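Local coordinates for protein phospholipase C-beta (PLC-beta) (PDB 3QR0) that belongs to the phospholipase C-beta family and combines a PH domain, EF-hand-like helices, a calcium-holding TIM barrel and a C2 domain in one chain, at residues I280-E284 and G295-K299; F250-L254 and L302-L306; D46-F51 and E156-R161; R259-L263 and V768-Y772. All coordinates share one frame. Residue numbers count along the deposited sequence, not the author numbering.

Overall arrangement
From the N terminus, contact 3 closes first, bringing helix 151-165 of the EF-hand region back against the 46-51 hairpin loop of the PH domain; it is complete before any other contact opens. Contact 2 then opens at 250-254, and contact 4 at 259-263. Contact 1 (280-284 with 295-299) forms and closes inside both of these loops, fastening the second helix-loop-helix of an EF-hand pair. Contact 2 closes at 302-306, joining the two exit helices, and its side chains touch those of contact 1. Contact 4 crosses contact 2: its loop, which includes the barrel, closes only at 768-772, where the EF-hand region meets the C2 beta-sandwich.

Contact 1: residues I280-E284 and G295-K299; sequences INDYE and GQLTK
This is the inner corner of an EF-hand-like helix-loop-helix, where the entering helix 273-288 packs on the short loop strand 296-297 and on the start of the exiting helix 299-307. As in paired EF-hands, the strand joins its counterpart in the preceding hand, Leu297 bonding through its backbone to Ile245. Residues 280-284 are regular helix, with Glu284 N to Ile280 O at 2.8 Å. Gly295 takes a left-handed conformation (phi 60°, psi 32°), easiest for glycine, after which Gln296 and Leu297 are extended. The register sets the CA of Ile280 5.8 Å from the CA of Leu297. Apolar Ile280 (m, t), its CB toward the strand, fills the narrow gap: its CG2 lies 3.7 Å from Gln296 N, and its CG1 4.1 Å from Leu297 CB. Leu297 (t, p) brings CD1 to the ring edge of Tyr283 and within 4.1 Å of Tyr283 CB. Polar bonds fix the far end of the strand. Glu284 is folded by m rotamers at chi1 and chi2, so its carboxylate reaches the helix start; OE1 accepts from Asn288 ND2, and a water that donates to Gln296 O also donates, weakly, to Glu284 OE1. Thr298 (p) is the N-cap, its OG1 accepting from Gly301 N. The same hydroxyl donates to Glu284 OE2 at 2.6 Å, and that oxygen also receives Thr298 N at 2.7 Å, almost in line (170°).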
# COMPACT_ATOMS: atom_id res chain seq x y z
N ILE A 280 -30.09 -2.92 -13.43
CA ILE A 280 -30.55 -4.28 -13.71
C ILE A 280 -30.45 -4.57 -15.22
O ILE A 280 -29.95 -5.62 -15.62
CB ILE A 280 -31.99 -4.51 -13.19
CG1 ILE A 280 -31.99 -4.60 -11.67
CG2 ILE A 280 -32.59 -5.79 -13.79
CD1 ILE A 280 -33.36 -4.59 -11.04
N ASN A 281 -30.90 -3.62 -16.04
CA ASN A 281 -30.78 -3.74 -17.50
C ASN A 281 -29.33 -3.93 -17.94
O ASN A 281 -29.06 -4.73 -18.84
CB ASN A 281 -31.37 -2.53 -18.22
CG ASN A 281 -31.26 -2.65 -19.74
OD1 ASN A 281 -31.88 -3.52 -20.35
ND2 ASN A 281 -30.43 -1.80 -20.34
N ASP A 282 -28.41 -3.20 -17.32
CA ASP A 282 -26.98 -3.34 -17.61
C ASP A 282 -26.50 -4.76 -17.36
O ASP A 282 -25.87 -5.36 -18.22
CB ASP A 282 -26.13 -2.39 -16.75
CG ASP A 282 -26.23 -0.93 -17.19
OD1 ASP A 282 -26.52 -0.68 -18.38
OD2 ASP A 282 -26.00 -0.04 -16.34
N TYR A 283 -26.81 -5.30 -16.19
CA TYR A 283 -26.28 -6.60 -15.78
C TYR A 283 -26.97 -7.72 -16.54
O TYR A 283 -26.31 -8.66 -16.99
CB TYR A 283 -26.41 -6.80 -14.26
CG TYR A 283 -25.91 -5.63 -13.42
CD1 TYR A 283 -24.75 -4.94 -13.76
CD2 TYR A 283 -26.61 -5.22 -12.29
CE1 TYR A 283 -24.29 -3.87 -12.99
CE2 TYR A 283 -26.16 -4.14 -11.52
CZ TYR A 283 -25.00 -3.48 -11.87
OH TYR A 283 -24.55 -2.41 -11.12
N GLU A 284 -28.29 -7.61 -16.70
CA GLU A 284 -29.06 -8.60 -17.44
C GLU A 284 -28.74 -8.60 -18.93
O GLU A 284 -28.79 -9.65 -19.56
CB GLU A 284 -30.56 -8.40 -17.21
CG GLU A 284 -31.01 -8.86 -15.85
CD GLU A 284 -30.80 -10.35 -15.65
OE1 GLU A 284 -31.16 -11.13 -16.56
OE2 GLU A 284 -30.28 -10.74 -14.58
N GLY A 295 -36.67 -4.87 -15.14
CA GLY A 295 -36.78 -4.84 -13.69
C GLY A 295 -36.73 -6.21 -13.02
O GLY A 295 -37.35 -6.41 -11.98
N GLN A 296 -36.01 -7.15 -13.62
CA GLN A 296 -35.87 -8.49 -13.07
C GLN A 296 -34.43 -8.96 -13.15
O GLN A 296 -33.92 -9.25 -14.23
CB GLN A 296 -36.79 -9.48 -13.79
CG GLN A 296 -38.28 -9.27 -13.52
CD GLN A 296 -39.13 -10.47 -13.89
OE1 GLN A 296 -38.77 -11.62 -13.61
NE2 GLN A 296 -40.29 -10.22 -14.50
N LEU A 297 -33.77 -9.03 -11.99
CA LEU A 297 -32.38 -9.45 -11.90
C LEU A 297 -32.30 -10.94 -11.56
O LEU A 297 -32.87 -11.38 -10.56
CB LEU A 297 -31.65 -8.62 -10.84
CG LEU A 297 -30.14 -8.84 -10.68
CD1 LEU A 297 -29.39 -8.44 -11.95
CD2 LEU A 297 -29.62 -8.05 -9.48
N THR A 298 -31.60 -11.69 -12.41
CA THR A 298 -31.44 -13.13 -12.25
C THR A 298 -30.25 -13.46 -11.34
O THR A 298 -29.48 -12.57 -10.97
CB THR A 298 -31.21 -13.82 -13.62
OG1 THR A 298 -30.04 -13.29 -14.24
CG2 THR A 298 -32.41 -13.60 -14.55
N LYS A 299 -30.11 -14.73 -11.00
CA LYS A 299 -28.99 -15.22 -10.18
C LYS A 299 -27.63 -14.85 -10.79
O LYS A 299 -26.72 -14.42 -10.09
CB LYS A 299 -29.12 -16.74 -10.03
CG LYS A 299 -28.11 -17.38 -9.09
CD LYS A 299 -28.47 -18.84 -8.83
CE LYS A 299 -28.40 -19.69 -10.10
NZ LYS A 299 -28.55 -21.14 -9.81
O HOH W 1 -33.93 -10.60 -16.54

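Contact 2: residues F250-L254 and L302-L306; sequences FRDFL and LLYFL
Phenylalanine and leucine side chains bridge two helices whose axes, over these segments, come no closer than 13.8 Å, too far for backbones but suited to long, flat rings. The segments run in similar directions, crossing at -29°, with Phe250 abreast of Leu302 (CA to CA 9.3 Å) and Leu254 of Leu306 (10.9 Å). Phe250, Phe253 and Phe305 all adopt t at chi1. Phe250 turns its edge to the face of Phe305 in a T-shaped stack: centroids 5.2 Å apart, planes at 86°, Phe250 CZ 3.9 Å from Phe305 CD1. Helices 247-257 and 299-307 are the exiting helices of two consecutive EF-hand-like units, and the rings fill the core between them, with Leu238 of helix 230-238 and Ile280 of helix 273-288 packed alongside. Leu254 (m, t) pushes CD2 to 3.3 Å from Phe305 CZ. Phe253 points across, its CE2 3.7 Å from Phe305 CE2; Leu302 (t, p) brings CD1 to 4.5 Å from Phe253 CE2, and Leu306 (m, t) brings CD2 to 4.3 Å from Phe253 CZ.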
# COMPACT_ATOMS: atom_id res chain seq x y z
N PHE A 250 -34.01 -4.93 -5.31
CA PHE A 250 -32.62 -4.60 -5.53
C PHE A 250 -32.28 -3.26 -4.87
O PHE A 250 -31.23 -3.12 -4.23
CB PHE A 250 -32.31 -4.58 -7.04
CG PHE A 250 -30.83 -4.53 -7.37
CD1 PHE A 250 -29.94 -5.42 -6.79
CD2 PHE A 250 -30.35 -3.59 -8.28
CE1 PHE A 250 -28.58 -5.37 -7.10
CE2 PHE A 250 -28.99 -3.54 -8.59
CZ PHE A 250 -28.11 -4.43 -8.00
N ARG A 251 -33.17 -2.29 -5.02
CA ARG A 251 -33.00 -0.97 -4.40
C ARG A 251 -32.82 -1.09 -2.88
O ARG A 251 -31.90 -0.50 -2.31
CB ARG A 251 -34.21 -0.10 -4.70
CG ARG A 251 -34.11 1.34 -4.20
CD ARG A 251 -35.48 1.95 -4.08
NE ARG A 251 -36.25 1.30 -3.03
CZ ARG A 251 -37.55 1.43 -2.84
NH1 ARG A 251 -38.29 2.20 -3.63
NH2 ARG A 251 -38.14 0.78 -1.85
N ASP A 252 -33.69 -1.85 -2.25
CA ASP A 252 -33.62 -2.06 -0.80
C ASP A 252 -32.36 -2.82 -0.40
O ASP A 252 -31.76 -2.52 0.62
CB ASP A 252 -34.88 -2.76 -0.29
CG ASP A 252 -36.11 -1.87 -0.38
OD1 ASP A 252 -37.24 -2.37 -0.19
OD2 ASP A 252 -35.96 -0.65 -0.64
N PHE A 253 -31.94 -3.79 -1.23
CA PHE A 253 -30.67 -4.47 -1.02
C PHE A 253 -29.51 -3.47 -1.02
O PHE A 253 -28.69 -3.46 -0.10
CB PHE A 253 -30.47 -5.54 -2.10
CG PHE A 253 -29.08 -6.12 -2.15
CD1 PHE A 253 -28.57 -6.85 -1.09
CD2 PHE A 253 -28.30 -5.97 -3.29
CE1 PHE A 253 -27.30 -7.39 -1.15
CE2 PHE A 253 -27.03 -6.51 -3.36
CZ PHE A 253 -26.53 -7.22 -2.29
N LEU A 254 -29.45 -2.62 -2.04
CA LEU A 254 -28.39 -1.62 -2.14
C LEU A 254 -28.43 -0.59 -1.01
O LEU A 254 -27.38 -0.20 -0.49
CB LEU A 254 -28.44 -0.91 -3.50
CG LEU A 254 -28.15 -1.78 -4.73
CD1 LEU A 254 -28.38 -0.98 -6.02
CD2 LEU A 254 -26.76 -2.32 -4.69
N LEU A 302 -27.07 -11.12 -10.57
CA LEU A 302 -26.64 -10.76 -9.22
C LEU A 302 -25.15 -10.98 -9.02
O LEU A 302 -24.45 -10.12 -8.49
CB LEU A 302 -27.42 -11.56 -8.16
CG LEU A 302 -27.05 -11.31 -6.70
CD1 LEU A 302 -27.29 -9.84 -6.32
CD2 LEU A 302 -27.83 -12.23 -5.77
N LEU A 303 -24.67 -12.15 -9.42
CA LEU A 303 -23.24 -12.47 -9.31
C LEU A 303 -22.41 -11.47 -10.11
O LEU A 303 -21.35 -11.03 -9.65
CB LEU A 303 -22.97 -13.90 -9.79
CG LEU A 303 -21.53 -14.42 -9.68
CD1 LEU A 303 -20.91 -14.07 -8.33
CD2 LEU A 303 -21.49 -15.92 -9.92
N TYR A 304 -22.89 -11.10 -11.29
CA TYR A 304 -22.21 -10.09 -12.11
C TYR A 304 -22.09 -8.77 -11.34
O TYR A 304 -21.01 -8.20 -11.24
CB TYR A 304 -22.98 -9.88 -13.43
CG TYR A 304 -22.31 -8.95 -14.42
CD1 TYR A 304 -21.53 -9.45 -15.46
CD2 TYR A 304 -22.46 -7.58 -14.32
CE1 TYR A 304 -20.91 -8.60 -16.37
CE2 TYR A 304 -21.84 -6.71 -15.23
CZ TYR A 304 -21.08 -7.23 -16.25
OH TYR A 304 -20.48 -6.37 -17.14
N PHE A 305 -23.20 -8.30 -10.78
CA PHE A 305 -23.19 -7.09 -9.96
C PHE A 305 -22.18 -7.19 -8.82
O PHE A 305 -21.40 -6.26 -8.58
CB PHE A 305 -24.56 -6.78 -9.35
CG PHE A 305 -24.47 -5.84 -8.17
CD1 PHE A 305 -24.25 -4.48 -8.38
CD2 PHE A 305 -24.57 -6.30 -6.87
CE1 PHE A 305 -24.14 -3.61 -7.31
CE2 PHE A 305 -24.46 -5.43 -5.80
CZ PHE A 305 -24.25 -4.09 -6.02
N LEU A 306 -22.23 -8.30 -8.10
CA LEU A 306 -21.42 -8.47 -6.89
C LEU A 306 -19.94 -8.38 -7.19
O LEU A 306 -19.16 -7.98 -6.32
CB LEU A 306 -21.74 -9.80 -6.21
CG LEU A 306 -23.10 -9.93 -5.52
CD1 LEU A 306 -23.34 -11.38 -5.14
CD2 LEU A 306 -23.20 -9.02 -4.31

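Contact 3: residues D46-F51 and E156-R161; sequences DPKGYF and EKLYFR. With GOL (glycerol), chain F.
No direct hydrogen bond crosses this interface; waters, a glycerol and aromatic packing join its halves. The loop between strands 39-45 and 51-54 of the PH domain rests on helix 151-165 of the EF-hand region, joining two domains. Asp46 to Gly49 form a type I turn, with Gly49 at positive phi (67°). Asp46 (p) suits its corner because its carboxylate serves three amides: OD1 takes Lys48 N at 3.0 Å, an Asx turn, and OD2 takes Tyr50 N at 2.8 Å and Phe51 N at 2.6 Å. The CA atoms of Asp46 and Phe160 lie 7.0 Å apart, those of Tyr50 and Lys157 6.8 Å, those of Phe51 and Arg161 7.5 Å. Methylenes of basic side chains cover rings: Lys48 CG sits 3.6 Å from the Phe160 centroid and Arg161 CG 4.2 Å from that of Phe51, both CH-pi contacts, while all-t Lys157 lays its CD over Tyr50. Polar ends find other partners: Lys157 meets Asp66 and Arg161 Glu166. One water links Tyr50 O to Lys157 NZ, another Tyr50 OH to Glu156 OE1. The glycerol, probably from the crystallisation liquor, bridges a gap: its O2 accepts from Lys48 NZ at 2.8 Å and donates to Glu156 OE1 at 2.7 Å.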
# COMPACT_ATOMS: atom_id res chain seq x y z
N ASP A 46 -1.41 -3.33 -23.77
CA ASP A 46 -2.80 -3.66 -24.10
C ASP A 46 -3.68 -2.41 -23.93
O ASP A 46 -3.30 -1.47 -23.22
CB ASP A 46 -3.31 -4.82 -23.25
CG ASP A 46 -3.53 -4.44 -21.81
OD1 ASP A 46 -4.69 -4.19 -21.43
OD2 ASP A 46 -2.52 -4.35 -21.08
N PRO A 47 -4.86 -2.39 -24.57
CA PRO A 47 -5.69 -1.18 -24.53
C PRO A 47 -6.15 -0.73 -23.13
O PRO A 47 -6.57 0.42 -22.99
CB PRO A 47 -6.89 -1.54 -25.41
CG PRO A 47 -6.42 -2.63 -26.28
CD PRO A 47 -5.42 -3.41 -25.47
N LYS A 48 -6.09 -1.61 -22.13
CA LYS A 48 -6.50 -1.24 -20.76
C LYS A 48 -5.35 -0.84 -19.85
O LYS A 48 -5.57 -0.53 -18.68
CB LYS A 48 -7.29 -2.39 -20.11
CG LYS A 48 -8.57 -2.76 -20.84
CD LYS A 48 -9.56 -1.61 -20.87
CE LYS A 48 -10.98 -2.09 -21.14
NZ LYS A 48 -11.98 -1.01 -20.93
N GLY A 49 -4.12 -0.86 -20.36
CA GLY A 49 -2.94 -0.50 -19.57
C GLY A 49 -2.62 -1.47 -18.44
O GLY A 49 -2.27 -1.06 -17.34
N TYR A 50 -2.72 -2.77 -18.72
CA TYR A 50 -2.44 -3.81 -17.72
C TYR A 50 -1.13 -4.56 -17.93
O TYR A 50 -0.55 -5.06 -16.97
CB TYR A 50 -3.57 -4.83 -17.67
CG TYR A 50 -4.90 -4.27 -17.21
CD1 TYR A 50 -4.97 -3.31 -16.20
CD2 TYR A 50 -6.09 -4.73 -17.76
CE1 TYR A 50 -6.18 -2.80 -15.78
CE2 TYR A 50 -7.32 -4.23 -17.33
CZ TYR A 50 -7.35 -3.26 -16.34
OH TYR A 50 -8.54 -2.75 -15.89
N PHE A 51 -0.69 -4.65 -19.19
CA PHE A 51 0.50 -5.41 -19.55
C PHE A 51 1.37 -4.66 -20.54
O PHE A 51 0.86 -3.97 -21.42
CB PHE A 51 0.10 -6.73 -20.22
CG PHE A 51 -0.73 -7.63 -19.36
CD1 PHE A 51 -0.14 -8.42 -18.39
CD2 PHE A 51 -2.11 -7.71 -19.54
CE1 PHE A 51 -0.91 -9.26 -17.58
CE2 PHE A 51 -2.89 -8.54 -18.74
CZ PHE A 51 -2.29 -9.32 -17.77
N GLU A 156 -11.65 -9.30 -16.62
CA GLU A 156 -11.43 -8.54 -17.85
C GLU A 156 -9.94 -8.38 -18.18
O GLU A 156 -9.55 -8.42 -19.34
CB GLU A 156 -12.12 -7.17 -17.77
CG GLU A 156 -12.15 -6.41 -19.09
CD GLU A 156 -12.71 -5.00 -18.95
OE1 GLU A 156 -12.39 -4.31 -17.95
OE2 GLU A 156 -13.46 -4.58 -19.85
N LYS A 157 -9.11 -8.18 -17.15
CA LYS A 157 -7.65 -8.16 -17.32
C LYS A 157 -7.14 -9.46 -17.95
O LYS A 157 -6.35 -9.44 -18.91
CB LYS A 157 -6.96 -7.93 -15.98
CG LYS A 157 -5.45 -8.02 -16.02
CD LYS A 157 -4.81 -7.37 -14.80
CE LYS A 157 -3.32 -7.65 -14.73
NZ LYS A 157 -2.66 -6.90 -13.62
N LEU A 158 -7.60 -10.59 -17.42
CA LEU A 158 -7.28 -11.90 -17.99
C LEU A 158 -7.78 -12.00 -19.43
O LEU A 158 -7.08 -12.53 -20.30
CB LEU A 158 -7.90 -13.02 -17.14
CG LEU A 158 -7.73 -14.46 -17.63
CD1 LEU A 158 -6.26 -14.82 -17.76
CD2 LEU A 158 -8.45 -15.43 -16.70
N TYR A 159 -8.99 -11.49 -19.68
CA TYR A 159 -9.56 -11.47 -21.03
C TYR A 159 -8.65 -10.71 -21.99
O TYR A 159 -8.40 -11.16 -23.11
CB TYR A 159 -10.97 -10.85 -21.03
CG TYR A 159 -11.56 -10.69 -22.41
CD1 TYR A 159 -12.20 -11.76 -23.03
CD2 TYR A 159 -11.47 -9.49 -23.10
CE1 TYR A 159 -12.74 -11.63 -24.31
CE2 TYR A 159 -12.01 -9.34 -24.38
CZ TYR A 159 -12.64 -10.42 -24.98
OH TYR A 159 -13.17 -10.29 -26.24
N PHE A 160 -8.17 -9.54 -21.57
CA PHE A 160 -7.29 -8.74 -22.42
C PHE A 160 -5.91 -9.37 -22.60
O PHE A 160 -5.29 -9.21 -23.65
CB PHE A 160 -7.19 -7.30 -21.92
CG PHE A 160 -8.27 -6.42 -22.47
CD1 PHE A 160 -9.49 -6.30 -21.81
CD2 PHE A 160 -8.08 -5.74 -23.66
CE1 PHE A 160 -10.50 -5.49 -22.32
CE2 PHE A 160 -9.09 -4.92 -24.18
CZ PHE A 160 -10.30 -4.81 -23.51
N ARG A 161 -5.44 -10.10 -21.59
CA ARG A 161 -4.22 -10.87 -21.75
C ARG A 161 -4.41 -11.90 -22.87
O ARG A 161 -3.58 -12.01 -23.77
CB ARG A 161 -3.80 -11.57 -20.46
CG ARG A 161 -2.38 -12.08 -20.56
CD ARG A 161 -1.99 -12.99 -19.43
NE ARG A 161 -0.87 -13.85 -19.83
CZ ARG A 161 -0.08 -14.51 -19.00
NH1 ARG A 161 -0.24 -14.42 -17.68
NH2 ARG A 161 0.90 -15.26 -19.49
C1 GOL F . -12.64 -1.13 -15.96
O1 GOL F . -13.95 -1.46 -15.55
C2 GOL F . -12.68 -0.61 -17.39
O2 GOL F . -12.73 -1.70 -18.29
C3 GOL F . -11.48 0.26 -17.71
O3 GOL F . -11.86 1.33 -18.54
O HOH W 2 -10.53 -4.34 -16.02
O HOH W 3 -1.68 -4.48 -14.40

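Contact 4: residues R259-L263 and V768-Y772; sequences RHPSL and VAKDY
At the molecular surface, a turn of the EF-hand region, between helices 247-257 and 273-288, leans on strand 761-771 of the C2 beta-sandwich, joining two domains far apart in sequence. His260 to Leu263 form a type I turn, closed by Leu263 N to His260 O at 2.9 Å; Pro261 (phi -58°, psi -22°) suits its second position, where a proline's fixed phi costs nothing. Opposite, Val768 to Asp771 are extended, and Val768 and Lys770 pair through their backbones with Glu653 and Thr651 of strand 650-660. Nearest CA pairs are His260-Ala769 and Pro261-Lys770, both 6.3 Å. Packing comes first. His260 (t) lays one ring face over the Ala769 carbonyl, its CD2 3.5 Å from Ala769 O and 3.8 Å from Ala769 CB; the small alanine leaves room for the ring. Pro261 CD comes within 3.3 Å of the same Ala769 O, and Pro261 CG within 3.8 Å of Lys770 CB, the rest of that lysine leading away. Hydrogen bonds follow. Ser262 N donates to His260 ND1 at 3.2 Å inside the turn, which helps to orient the ring; just before the turn, Arg259 NH2 donates to Leu263 O at 3.0 Å. A water lies 2.9 Å from His260 NE2 and bonds weakly to Lys770 O. The one direct hydrogen bond between the segments runs from Ser262 OG (m) to Asp771 OD2, 2.8 Å long.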
# COMPACT_ATOMS: atom_id res chain seq x y z
N ARG A 259 -25.18 -0.78 2.31
CA ARG A 259 -24.93 0.60 2.70
C ARG A 259 -24.82 0.70 4.21
O ARG A 259 -25.65 0.14 4.93
CB ARG A 259 -26.09 1.48 2.23
CG ARG A 259 -25.94 2.95 2.58
CD ARG A 259 -27.21 3.73 2.33
NE ARG A 259 -27.04 5.13 2.74
CZ ARG A 259 -26.67 6.13 1.93
NH1 ARG A 259 -26.43 5.93 0.64
NH2 ARG A 259 -26.55 7.35 2.44
N HIS A 260 -23.81 1.42 4.70
CA HIS A 260 -23.66 1.68 6.12
C HIS A 260 -24.87 2.49 6.59
O HIS A 260 -25.15 3.55 6.04
CB HIS A 260 -22.37 2.45 6.42
CG HIS A 260 -21.94 2.38 7.85
ND1 HIS A 260 -22.67 2.96 8.87
CD2 HIS A 260 -20.86 1.82 8.43
CE1 HIS A 260 -22.06 2.75 10.02
NE2 HIS A 260 -20.96 2.06 9.78
N PRO A 261 -25.60 1.99 7.60
CA PRO A 261 -26.85 2.66 8.02
C PRO A 261 -26.70 4.12 8.45
O PRO A 261 -27.68 4.86 8.40
CB PRO A 261 -27.36 1.79 9.18
CG PRO A 261 -26.23 0.92 9.58
CD PRO A 261 -25.30 0.80 8.42
N SER A 262 -25.49 4.53 8.84
CA SER A 262 -25.24 5.92 9.25
C SER A 262 -24.58 6.78 8.16
O SER A 262 -24.19 7.92 8.43
CB SER A 262 -24.37 5.93 10.52
OG SER A 262 -25.00 5.20 11.56
N LEU A 263 -24.48 6.25 6.94
CA LEU A 263 -23.90 7.02 5.84
C LEU A 263 -24.83 8.18 5.50
O LEU A 263 -26.04 7.99 5.36
CB LEU A 263 -23.66 6.13 4.62
CG LEU A 263 -22.73 6.67 3.54
CD1 LEU A 263 -21.28 6.74 4.02
CD2 LEU A 263 -22.84 5.81 2.29
N VAL A 768 -21.08 -6.86 8.20
CA VAL A 768 -21.98 -5.97 8.93
C VAL A 768 -21.13 -4.87 9.53
O VAL A 768 -20.11 -5.14 10.16
CB VAL A 768 -22.74 -6.71 10.04
CG1 VAL A 768 -23.43 -5.72 10.96
CG2 VAL A 768 -23.75 -7.68 9.44
N ALA A 769 -21.54 -3.62 9.31
CA ALA A 769 -20.91 -2.46 9.93
C ALA A 769 -21.99 -1.47 10.30
O ALA A 769 -22.72 -0.98 9.44
CB ALA A 769 -19.90 -1.82 9.00
N LYS A 770 -22.11 -1.20 11.60
CA LYS A 770 -23.16 -0.35 12.11
C LYS A 770 -22.76 0.22 13.45
O LYS A 770 -21.77 -0.21 14.05
CB LYS A 770 -24.47 -1.14 12.25
CG LYS A 770 -24.35 -2.36 13.14
CD LYS A 770 -25.69 -3.08 13.26
CE LYS A 770 -25.57 -4.34 14.09
NZ LYS A 770 -26.77 -5.20 13.94
N ASP A 771 -23.55 1.17 13.92
CA ASP A 771 -23.33 1.77 15.22
C ASP A 771 -23.61 0.74 16.31
O ASP A 771 -24.53 -0.08 16.18
CB ASP A 771 -24.20 3.02 15.40
CG ASP A 771 -23.85 4.12 14.41
OD1 ASP A 771 -22.81 4.01 13.73
OD2 ASP A 771 -24.62 5.10 14.31
N TYR A 772 -22.80 0.79 17.36
CA TYR A 772 -22.91 -0.14 18.48
C TYR A 772 -24.20 0.12 19.26
O TYR A 772 -24.39 1.19 19.83
CB TYR A 772 -21.70 0.02 19.41
CG TYR A 772 -21.81 -0.76 20.70
CD1 TYR A 772 -21.80 -2.15 20.70
CD2 TYR A 772 -21.90 -0.10 21.93
CE1 TYR A 772 -21.90 -2.87 21.89
CE2 TYR A 772 -22.00 -0.80 23.12
CZ TYR A 772 -22.00 -2.18 23.09
OH TYR A 772 -22.09 -2.88 24.27
O HOH W 4 -19.56 1.80 12.27